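Local structure of serine-pyruvate aminotransferase (agxt) (Sulfolobus solfataricus, 3ZRP) at residues S276-R279 and A280-A284; V304-K307 and V308-P311. The protein probably transfers the amino group of serine to pyruvate and perhaps that of alanine to glyoxylate, using pyridoxal 5'-phosphate as its cofactor. All coordinates share one frame; numbering follows the deposited sequence. Where two conformers were deposited one is given.

Interaction 1. Residues S276-R279 and A280-A284; sequences SAIR and AGLEA
I278 overlaps L282 one helical turn further on: the two run alongside each other, leaving the helix in the same direction, with methyl CG2 of I278 resting 4.0 Å from CD1 of L282. The beta-branch of I278 is what reaches forward, because its CG2 stands anti to the backbone N while CG1 lies back beside that nitrogen (chi1 -73°). L282 also leans over the backbone, its CG 3.4 Å from the carbonyl O of I278. That same oxygen accepts the amide of L282 at 2.9 Å (N to O). This is the i to i+4 pattern of an alpha helix, here the last turns of helix 264-284, and A280 N to S276 O and G281 N to A277 O repeat it. I278 and L282, branched and apolar, pack against I338 of strand 335-339 and I353 of helix 346-363, whereas the small A277 and A280 let V379 of helix 372-381 come close. On the polar side R279 and E283 are also one turn apart, and what joins them is the backbone bond from N of E283 to O of R279 (2.9 Å). R279 folds back along the helix, its chain bent at chi3 (-64°), so that one face of the guanidinium lies over the backbone N of S276, offset toward the rim; its side chain also touches Y297 and N299.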
loop_
_atom_site.group_PDB
_atom_site.type_symbol
_atom_site.label_atom_id
_atom_site.label_comp_id
_atom_site.label_asym_id
_atom_site.label_seq_id
_atom_site.Cartn_x
_atom_site.Cartn_y
_atom_site.Cartn_z
ATOM N N SER A 276 -13.709 -16.859 24.845
ATOM C CA SER A 276 -14.674 -17.374 25.816
ATOM C C SER A 276 -14.257 -16.996 27.239
ATOM O O SER A 276 -15.103 -16.640 28.067
ATOM C CB SER A 276 -14.810 -18.899 25.707
ATOM O OG SER A 276 -15.299 -19.317 24.454
ATOM N N ALA A 277 -12.950 -17.060 27.517
ATOM C CA ALA A 277 -12.415 -16.692 28.840
ATOM C C ALA A 277 -12.650 -15.231 29.155
ATOM O O ALA A 277 -13.093 -14.912 30.258
ATOM C CB ALA A 277 -10.898 -17.042 28.994
ATOM N N ILE A 278 -12.368 -14.340 28.194
ATOM C CA ILE A 278 -12.582 -12.901 28.391
ATOM C C ILE A 278 -14.070 -12.619 28.594
ATOM O O ILE A 278 -14.444 -11.834 29.470
ATOM C CB ILE A 278 -12.013 -12.030 27.194
ATOM C CG1 ILE A 278 -10.477 -11.986 27.248
ATOM C CG2 ILE A 278 -12.579 -10.596 27.211
ATOM C CD1 ILE A 278 -9.797 -11.568 25.944
ATOM N N ARG A 279 -14.911 -13.256 27.779
ATOM C CA ARG A 279 -16.368 -13.066 27.883
ATOM C C ARG A 279 -16.897 -13.510 29.254
ATOM O O ARG A 279 -17.702 -12.795 29.865
ATOM C CB ARG A 279 -17.100 -13.804 26.756
ATOM C CG ARG A 279 -17.000 -13.063 25.413
ATOM C CD ARG A 279 -18.055 -13.534 24.424
ATOM N NE ARG A 279 -17.835 -14.931 24.083
ATOM C CZ ARG A 279 -17.099 -15.353 23.072
ATOM N NH1 ARG A 279 -16.507 -14.465 22.242
ATOM N NH2 ARG A 279 -16.976 -16.667 22.887
ATOM N N ALA A 280 -16.423 -14.668 29.715
ATOM C CA ALA A 280 -16.735 -15.189 31.054
ATOM C C ALA A 280 -16.404 -14.161 32.115
ATOM O O ALA A 280 -17.212 -13.905 33.025
ATOM C CB ALA A 280 -15.984 -16.496 31.312
ATOM N N GLY A 281 -15.229 -13.543 31.985
ATOM C CA GLY A 281 -14.815 -12.499 32.902
ATOM C C GLY A 281 -15.684 -11.259 32.859
ATOM O O GLY A 281 -15.939 -10.643 33.895
ATOM N N LEU A 282 -16.127 -10.870 31.660
ATOM C CA LEU A 282 -16.984 -9.685 31.514
ATOM C C LEU A 282 -18.365 -9.905 32.139
ATOM O O LEU A 282 -18.922 -9.011 32.783
ATOM C CB LEU A 282 -17.158 -9.324 30.025
ATOM C CG LEU A 282 -15.888 -8.795 29.345
ATOM C CD1 LEU A 282 -16.084 -8.723 27.834
ATOM C CD2 LEU A 282 -15.510 -7.436 29.914
ATOM N N GLU A 283 -18.906 -11.090 31.897
ATOM C CA GLU A 283 -20.193 -11.489 32.449
ATOM C C GLU A 283 -20.123 -11.514 33.983
ATOM O O GLU A 283 -20.960 -10.911 34.669
ATOM C CB GLU A 283 -20.588 -12.865 31.899
ATOM C CG GLU A 283 -21.813 -12.873 30.967
ATOM C CD GLU A 283 -21.502 -12.627 29.487
ATOM O OE1 GLU A 283 -20.439 -13.060 28.984
ATOM O OE2 GLU A 283 -22.350 -12.002 28.816
ATOM N N ALA A 284 -19.109 -12.188 34.520
ATOM C CA ALA A 284 -18.909 -12.241 35.971
ATOM C C ALA A 284 -18.742 -10.855 36.603
ATOM O O ALA A 284 -19.073 -10.669 37.778
ATOM C CB ALA A 284 -17.741 -13.159 36.323
#

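Interaction 2. Residues V304-K307 and V308-P311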
loop_
_atom_site.group_PDB
_atom_site.type_symbol
_atom_site.label_atom_id
_atom_site.label_comp_id
_atom_site.label_asym_id
_atom_site.label_seq_id
_atom_site.Cartn_x
_atom_site.Cartn_y
_atom_site.Cartn_z
ATOM N N VAL A 304 -17.915 -3.827 24.739
ATOM C CA VAL A 304 -18.197 -3.837 26.176
ATOM C C VAL A 304 -19.004 -2.593 26.487
ATOM O O VAL A 304 -18.488 -1.489 26.424
ATOM C CB VAL A 304 -16.885 -3.896 27.044
ATOM C CG1 VAL A 304 -17.201 -4.012 28.527
ATOM C CG2 VAL A 304 -15.979 -5.088 26.620
ATOM N N ILE A 305 -20.293 -2.784 26.778
ATOM C CA ILE A 305 -21.183 -1.670 27.088
ATOM C C ILE A 305 -20.864 -1.085 28.479
ATOM O O ILE A 305 -20.693 -1.833 29.449
ATOM C CB ILE A 305 -22.679 -2.081 26.986
ATOM C CG1 ILE A 305 -23.039 -2.425 25.528
ATOM C CG2 ILE A 305 -23.590 -0.947 27.478
ATOM C CD1 ILE A 305 -24.215 -3.374 25.379
ATOM N N LEU A 306 -20.758 0.240 28.528
ATOM C CA LEU A 306 -20.592 1.004 29.768
ATOM C C LEU A 306 -21.859 1.786 30.109
ATOM O O LEU A 306 -22.303 2.641 29.335
ATOM C CB LEU A 306 -19.407 1.969 29.660
ATOM C CG LEU A 306 -18.020 1.321 29.594
ATOM C CD1 LEU A 306 -16.954 2.358 29.288
ATOM C CD2 LEU A 306 -17.704 0.565 30.882
ATOM N N LYS A 307 -22.420 1.502 31.283
ATOM C CA LYS A 307 -23.672 2.111 31.735
ATOM C C LYS A 307 -23.468 3.478 32.389
ATOM O O LYS A 307 -24.357 4.326 32.350
ATOM C CB LYS A 307 -24.398 1.160 32.697
ATOM C CG LYS A 307 -24.770 -0.191 32.079
ATOM C CD LYS A 307 -26.098 -0.106 31.334
ATOM C CE LYS A 307 -26.141 -1.020 30.110
ATOM N NZ LYS A 307 -25.757 -2.434 30.375
ATOM N N VAL A 308 -22.301 3.688 32.992
ATOM C CA VAL A 308 -22.020 4.928 33.709
ATOM C C VAL A 308 -20.751 5.618 33.222
ATOM O O VAL A 308 -20.785 6.792 32.846
ATOM C CB VAL A 308 -21.959 4.680 35.264
ATOM C CG1 VAL A 308 -21.538 5.938 35.997
ATOM C CG2 VAL A 308 -23.307 4.194 35.785
ATOM N N ALA A 309 -19.627 4.895 33.251
ATOM C CA ALA A 309 -18.314 5.456 32.912
ATOM C C ALA A 309 -18.205 5.905 31.448
ATOM O O ALA A 309 -18.868 5.345 30.564
ATOM C CB ALA A 309 -17.219 4.448 33.233
ATOM N N ASP A 310 -17.366 6.915 31.211
ATOM C CA ASP A 310 -17.105 7.444 29.866
ATOM C C ASP A 310 -16.034 6.597 29.172
ATOM O O ASP A 310 -14.945 6.421 29.720
ATOM C CB ASP A 310 -16.669 8.914 29.965
ATOM C CG ASP A 310 -16.270 9.523 28.615
ATOM O OD1 ASP A 310 -16.790 9.108 27.560
ATOM O OD2 ASP A 310 -15.431 10.442 28.622
ATOM N N PRO A 311 -16.336 6.069 27.969
ATOM C CA PRO A 311 -15.390 5.162 27.292
ATOM C C PRO A 311 -14.001 5.754 27.007
ATOM O O PRO A 311 -13.015 5.007 27.057
ATOM C CB PRO A 311 -16.112 4.795 25.991
ATOM C CG PRO A 311 -17.546 5.005 26.286
ATOM C CD PRO A 311 -17.595 6.192 27.214
#
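L306 reaches across the bend to P311, and the two meet at one methyl: CD1 of L306 lies 4.0 Å from CG of the proline ring and 3.8 Å from CA of P311. The leucine reaches this place with CG anti to its own carbonyl carbon (chi1 -68°) and an extended second torsion. CD1 is also 4.5 Å from CB of A309, a looser touch, so a single methyl faces both the ring and the small alanine. Nearer the backbone, CB of L306 comes to 3.5 Å from the carbonyl O of A309. A branched, flexible apolar chain suits this buried spot, while a methyl suffices at A309, which is also buried.

At the exposed tip of the bend, the CB atoms of K307 and V308 leave the backbone away from the other half. The long, bent chain of K307 carries its NZ to a salt bridge with E288, a calcium ligand seen in a structure of this protein, though no ion is bound to this chain. The carboxylate of E365 accepts hydrogen bonds from the backbone N of K307, V308 and A309, and so pins the tip of the turn. D310 occupies the N-cap position, and P311, with its ring closed on its own nitrogen, suits the first turn of a helix, where the amides have no acceptor four residues back in the helix, so the lack of an N-H costs no helical bond.

The bend thus joins the edge strand 301-305 to helix 311-319: L306 packs on F336 of the neighbouring strand 335-339, on V314 of helix 311-319 and on L360 of helix 346-363, while A309 touches V314 and L363.

In the fold
The two contacts come one after the other along the chain: helix 264-284 precedes strand 301-305, and the strand then runs into the bend at 306-311. Their centres lie 16 Å apart, but the two meet directly where CD1 of L282 packs 3.8 Å from CG2 of V304. Both also lean on strand 335-339 and helix 346-363, so the helix and the strand with its bend share one apolar core. E288 stands near both contacts: beside its pairing with K307 in interaction 2, its side chain is about 7 Å from that of E283 in the conformer given. Neither interaction includes a residue of the pyridoxal-5'-phosphate pocket.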